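Local coordinates for cyclase (Streptomyces sp. R1128, PDB 3TFZ), which probably cyclises and aromatises a polyketide chain, as the aromatase/cyclase of the R1128 biosynthetic pathway, at residues Ala14-Ala17 / Asp18-Trp21; Glu136-Glu139 / Ala140-Arg144. All blocks are in the same frame, centred on the assembly; numbering follows the deposited sequence.

Interaction 1. Residues Ala14-Ala17 / Asp18-Trp21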
loop_
_atom_site.group_PDB
_atom_site.type_symbol
_atom_site.label_atom_id
_atom_site.label_comp_id
_atom_site.label_asym_id
_atom_site.label_seq_id
_atom_site.Cartn_x
_atom_site.Cartn_y
_atom_site.Cartn_z
ATOM N N ALA A 14 -0.785 -11.089 9.133
ATOM C CA ALA A 14 -0.162 -11.753 10.278
ATOM C C ALA A 14 -0.163 -13.274 9.961
ATOM O O ALA A 14 -0.880 -14.010 10.605
ATOM C CB ALA A 14 -0.933 -11.437 11.604
ATOM N N ALA A 15 0.556 -13.718 8.916
ATOM C CA ALA A 15 0.723 -15.165 8.548
ATOM C C ALA A 15 2.050 -15.290 7.832
ATOM O O ALA A 15 2.494 -14.310 7.183
ATOM C CB ALA A 15 -0.417 -15.663 7.597
ATOM N N PRO A 16 2.678 -16.516 7.832
ATOM C CA PRO A 16 3.957 -16.680 7.035
ATOM C C PRO A 16 3.746 -16.574 5.496
ATOM O O PRO A 16 2.663 -16.863 4.996
ATOM C CB PRO A 16 4.438 -18.116 7.427
ATOM C CG PRO A 16 3.578 -18.500 8.810
ATOM C CD PRO A 16 2.246 -17.797 8.443
ATOM N N ALA A 17 4.789 -16.255 4.747
ATOM C CA ALA A 17 4.673 -15.855 3.335
ATOM C C ALA A 17 4.253 -17.031 2.508
ATOM O O ALA A 17 3.518 -16.873 1.589
ATOM C CB ALA A 17 5.990 -15.205 2.855
ATOM N N ASP A 18 4.672 -18.221 2.867
ATOM C CA ASP A 18 4.263 -19.475 2.257
ATOM C C ASP A 18 2.757 -19.761 2.413
ATOM O O ASP A 18 2.135 -20.266 1.492
ATOM C CB ASP A 18 5.140 -20.678 2.780
ATOM C CG ASP A 18 6.595 -20.622 2.262
ATOM O OD1 ASP A 18 6.950 -19.771 1.372
ATOM O OD2 ASP A 18 7.437 -21.396 2.722
ATOM N N LEU A 19 2.163 -19.445 3.564
ATOM C CA LEU A 19 0.750 -19.638 3.688
ATOM C C LEU A 19 -0.060 -18.628 2.813
ATOM O O LEU A 19 -1.126 -18.952 2.168
ATOM C CB LEU A 19 0.405 -19.591 5.147
ATOM C CG LEU A 19 -1.077 -19.857 5.473
ATOM C CD1 LEU A 19 -1.426 -21.272 4.889
ATOM C CD2 LEU A 19 -1.128 -19.863 6.952
ATOM N N VAL A 20 0.448 -17.406 2.741
ATOM C CA VAL A 20 -0.138 -16.405 1.890
ATOM C C VAL A 20 -0.031 -16.816 0.430
ATOM O O VAL A 20 -0.910 -16.553 -0.319
ATOM C CB VAL A 20 0.538 -15.058 2.139
ATOM C CG1 VAL A 20 0.013 -14.006 1.186
ATOM C CG2 VAL A 20 0.319 -14.597 3.603
ATOM N N TRP A 21 1.104 -17.397 0.028
ATOM C CA TRP A 21 1.281 -17.904 -1.299
ATOM C C TRP A 21 0.153 -18.931 -1.586
ATOM O O TRP A 21 -0.526 -18.812 -2.612
ATOM C CB TRP A 21 2.672 -18.568 -1.463
ATOM C CG TRP A 21 2.739 -19.195 -2.862
ATOM C CD1 TRP A 21 2.712 -20.534 -3.195
ATOM C CD2 TRP A 21 2.744 -18.464 -4.093
ATOM N NE1 TRP A 21 2.721 -20.664 -4.580
ATOM C CE2 TRP A 21 2.682 -19.405 -5.145
ATOM C CE3 TRP A 21 2.796 -17.071 -4.406
ATOM C CZ2 TRP A 21 2.684 -19.008 -6.505
ATOM C CZ3 TRP A 21 2.807 -16.696 -5.684
ATOM C CH2 TRP A 21 2.799 -17.665 -6.742
#

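Interaction 2. Residues Glu136-Glu139 / Ala140-Arg144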
loop_
_atom_site.group_PDB
_atom_site.type_symbol
_atom_site.label_atom_id
_atom_site.label_comp_id
_atom_site.label_asym_id
_atom_site.label_seq_id
_atom_site.Cartn_x
_atom_site.Cartn_y
_atom_site.Cartn_z
ATOM N N GLU A 136 -13.176 8.035 -14.599
ATOM C CA GLU A 136 -13.596 8.350 -13.269
ATOM C C GLU A 136 -14.192 7.103 -12.674
ATOM O O GLU A 136 -13.856 6.778 -11.574
ATOM C CB GLU A 136 -14.592 9.495 -13.357
ATOM C CG GLU A 136 -15.261 9.810 -12.097
ATOM C CD GLU A 136 -14.468 10.858 -11.356
ATOM O OE1 GLU A 136 -13.813 11.590 -12.106
ATOM O OE2 GLU A 136 -14.501 10.952 -10.089
ATOM N N MET A 137 -15.059 6.404 -13.407
ATOM C CA MET A 137 -15.632 5.163 -12.942
ATOM C C MET A 137 -14.580 4.009 -12.706
ATOM O O MET A 137 -14.646 3.267 -11.728
ATOM C CB MET A 137 -16.673 4.689 -13.963
ATOM C CG MET A 137 -17.056 3.261 -13.718
ATOM S SD MET A 137 -18.504 2.655 -14.524
ATOM C CE MET A 137 -18.379 0.916 -13.961
ATOM N N LEU A 138 -13.638 3.858 -13.641
ATOM C CA LEU A 138 -12.528 2.901 -13.489
ATOM C C LEU A 138 -11.608 3.211 -12.348
ATOM O O LEU A 138 -11.235 2.311 -11.689
ATOM C CB LEU A 138 -11.674 2.808 -14.758
ATOM C CG LEU A 138 -11.261 1.440 -15.369
ATOM C CD1 LEU A 138 -9.992 1.513 -16.062
ATOM C CD2 LEU A 138 -11.322 0.229 -14.539
ATOM N N GLU A 139 -11.209 4.452 -12.095
ATOM C CA GLU A 139 -10.458 4.685 -10.817
ATOM C C GLU A 139 -11.205 4.198 -9.580
ATOM O O GLU A 139 -10.542 3.620 -8.709
ATOM C CB GLU A 139 -10.100 6.162 -10.487
ATOM C CG GLU A 139 -9.393 6.889 -11.504
ATOM C CD GLU A 139 -7.897 6.742 -11.554
ATOM O OE1 GLU A 139 -7.176 6.536 -10.502
ATOM O OE2 GLU A 139 -7.429 6.938 -12.711
ATOM N N ALA A 140 -12.537 4.456 -9.503
ATOM C CA ALA A 140 -13.325 4.155 -8.316
ATOM C C ALA A 140 -13.357 2.638 -8.064
ATOM O O ALA A 140 -13.325 2.176 -6.911
ATOM C CB ALA A 140 -14.739 4.730 -8.397
ATOM N N VAL A 141 -13.350 1.893 -9.139
ATOM C CA VAL A 141 -13.668 0.478 -9.146
ATOM C C VAL A 141 -12.304 -0.258 -8.869
ATOM O O VAL A 141 -12.224 -1.225 -8.115
ATOM C CB VAL A 141 -14.272 0.127 -10.585
ATOM C CG1 VAL A 141 -13.668 -1.237 -11.129
ATOM C CG2 VAL A 141 -15.862 0.298 -10.610
ATOM N N VAL A 142 -11.240 0.239 -9.457
ATOM C CA VAL A 142 -9.946 -0.311 -9.148
ATOM C C VAL A 142 -9.569 -0.095 -7.666
ATOM O O VAL A 142 -9.162 -1.046 -6.990
ATOM C CB VAL A 142 -8.869 0.315 -10.050
ATOM C CG1 VAL A 142 -7.460 -0.010 -9.443
ATOM C CG2 VAL A 142 -9.048 -0.153 -11.449
ATOM N N GLU A 143 -9.776 1.147 -7.182
ATOM C CA GLU A 143 -9.545 1.535 -5.816
ATOM C C GLU A 143 -10.385 0.672 -4.840
ATOM O O GLU A 143 -9.837 0.084 -3.870
ATOM C CB GLU A 143 -9.808 3.046 -5.640
ATOM C CG GLU A 143 -9.965 3.484 -4.185
ATOM C CD GLU A 143 -8.641 3.396 -3.393
ATOM O OE1 GLU A 143 -7.588 3.336 -4.059
ATOM O OE2 GLU A 143 -8.647 3.406 -2.123
ATOM N N ARG A 144 -11.700 0.616 -5.042
ATOM C CA ARG A 144 -12.562 -0.233 -4.224
ATOM C C ARG A 144 -12.174 -1.742 -4.121
ATOM O O ARG A 144 -12.158 -2.371 -3.071
ATOM C CB ARG A 144 -14.053 -0.035 -4.682
ATOM C CG ARG A 144 -15.078 -1.006 -4.043
ATOM C CD ARG A 144 -16.551 -0.666 -4.289
ATOM N NE ARG A 144 -16.984 -0.195 -2.994
ATOM C CZ ARG A 144 -17.892 -0.767 -2.208
ATOM N NH1 ARG A 144 -18.616 -1.840 -2.594
ATOM N NH2 ARG A 144 -18.103 -0.215 -1.018
#

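Interaction 1. Residues Ala14-Ala17 / Asp18-Trp21
Pro16 O meets the backbone N of Val20 at 3.2 Å, the first i to i+4 bond of helix 17-25, with an N-H...O angle of 163° and the donor in the carbonyl plane. The same oxygen also takes a weak, strongly bent bond from Leu19 N at 3.0 Å. One residue on, Ala17 O accepts Trp21 N at 2.9 Å, the donor tilted 21° from that carbonyl plane. Pro16 is therefore the N-cap, gripped through its carbonyl.

Three apolar contacts accompany these bonds. The proline ring lies alongside Leu19, pointing the same way, and its CD is 4.2 Å from Leu19 CB. On the buried side, the methyl of Ala15 reaches Val20 CG2 at 4.2 Å. Because Val20 CG1 is anti to the backbone N (chi1 176°), CG2 swings back beside that N and sits 3.5 Å from Pro16 O. Ala15 CB also comes within 4.3 Å of Leu19 CD2, a looser touch.

Further out, helix 131-164 meets this turn through Ala157 and Val161: Ala15 touches both, Val20 the first and Leu19 the second. Thr106 of strand 105-116 bonds Ala15 O through its hydroxyl and packs on Ala17 and Val20. Asp18 carries a salt bridge from OD1 to Arg76 NH1, tying the first turn to the loop after strand 61-72.

Proline at the N-cap has neither an N-H nor a side-chain acceptor to offer, so its part in the helix bonding is played by its carbonyl. The carboxylate of Asp18 lies near the helix N-terminus, where the helix dipole would probably stabilise its negative charge in addition to the pairing with Arg76.

Interaction 2. Residues Glu136-Glu139 / Ala140-Arg144
Met137 CE approaches Val141 CG2 to 4.2 Å across one turn of helix 131-164, the long C-terminal helix of the helix-grip, Bet v 1-like fold. In another apolar contact, the side chains of Leu138 and Val142 cross obliquely, with CD2 of Leu138 3.9 Å from CG2 of Val142; Leu138 also packs on Val89 and Met92 of strand 89-100, and both residues touch Phe114 of strand 105-116. This face of the helix is thus turned to the sheet. The side chain of Val141 lies about 4 Å from a bound 3-cyclohexyl-1-propylsulfonic acid, probably from the crystallisation liquor, which may mark a pocket.

The backbone bonds are uneven. Those from Val142 N to Leu138 O and from Glu143 N to Glu139 O are both 3.0 Å, at 168° and 163°. Ala140 N to Glu136 O is weak at 3.4 Å, and Val141 N makes weak bonds to the carbonyls of both Met137 and Leu138.

Two of the carboxylates, those of Glu139 and Glu143, pair with strand 5-13: Glu139 OE2 forms a salt bridge with Arg5 NE, and Glu143 OE1 a hydrogen bond with His9 NE2. The helical backbone places Glu143 CB 3.2 Å from Glu139 O.

Overall arrangement
Interaction 1 comes first along the chain, at the start of the short helix 17-25, and interaction 2 follows on the long helix 131-164. Their centres are 28 Å apart and their nearest atoms are about 17 Å apart, so they do not touch; they lie on opposite sides of the chain's centre. Three elements connect them: helix 131-164 carries interaction 2 and, through Ala157 and Val161, also borders interaction 1; strand 105-116 packs on both through different residues; and strand 5-13 runs into the 14-17 segment and supplies Arg5 and His9 to interaction 2. One helix laid along one antiparallel sheet thus spans both sites, as expected of a helix-grip fold.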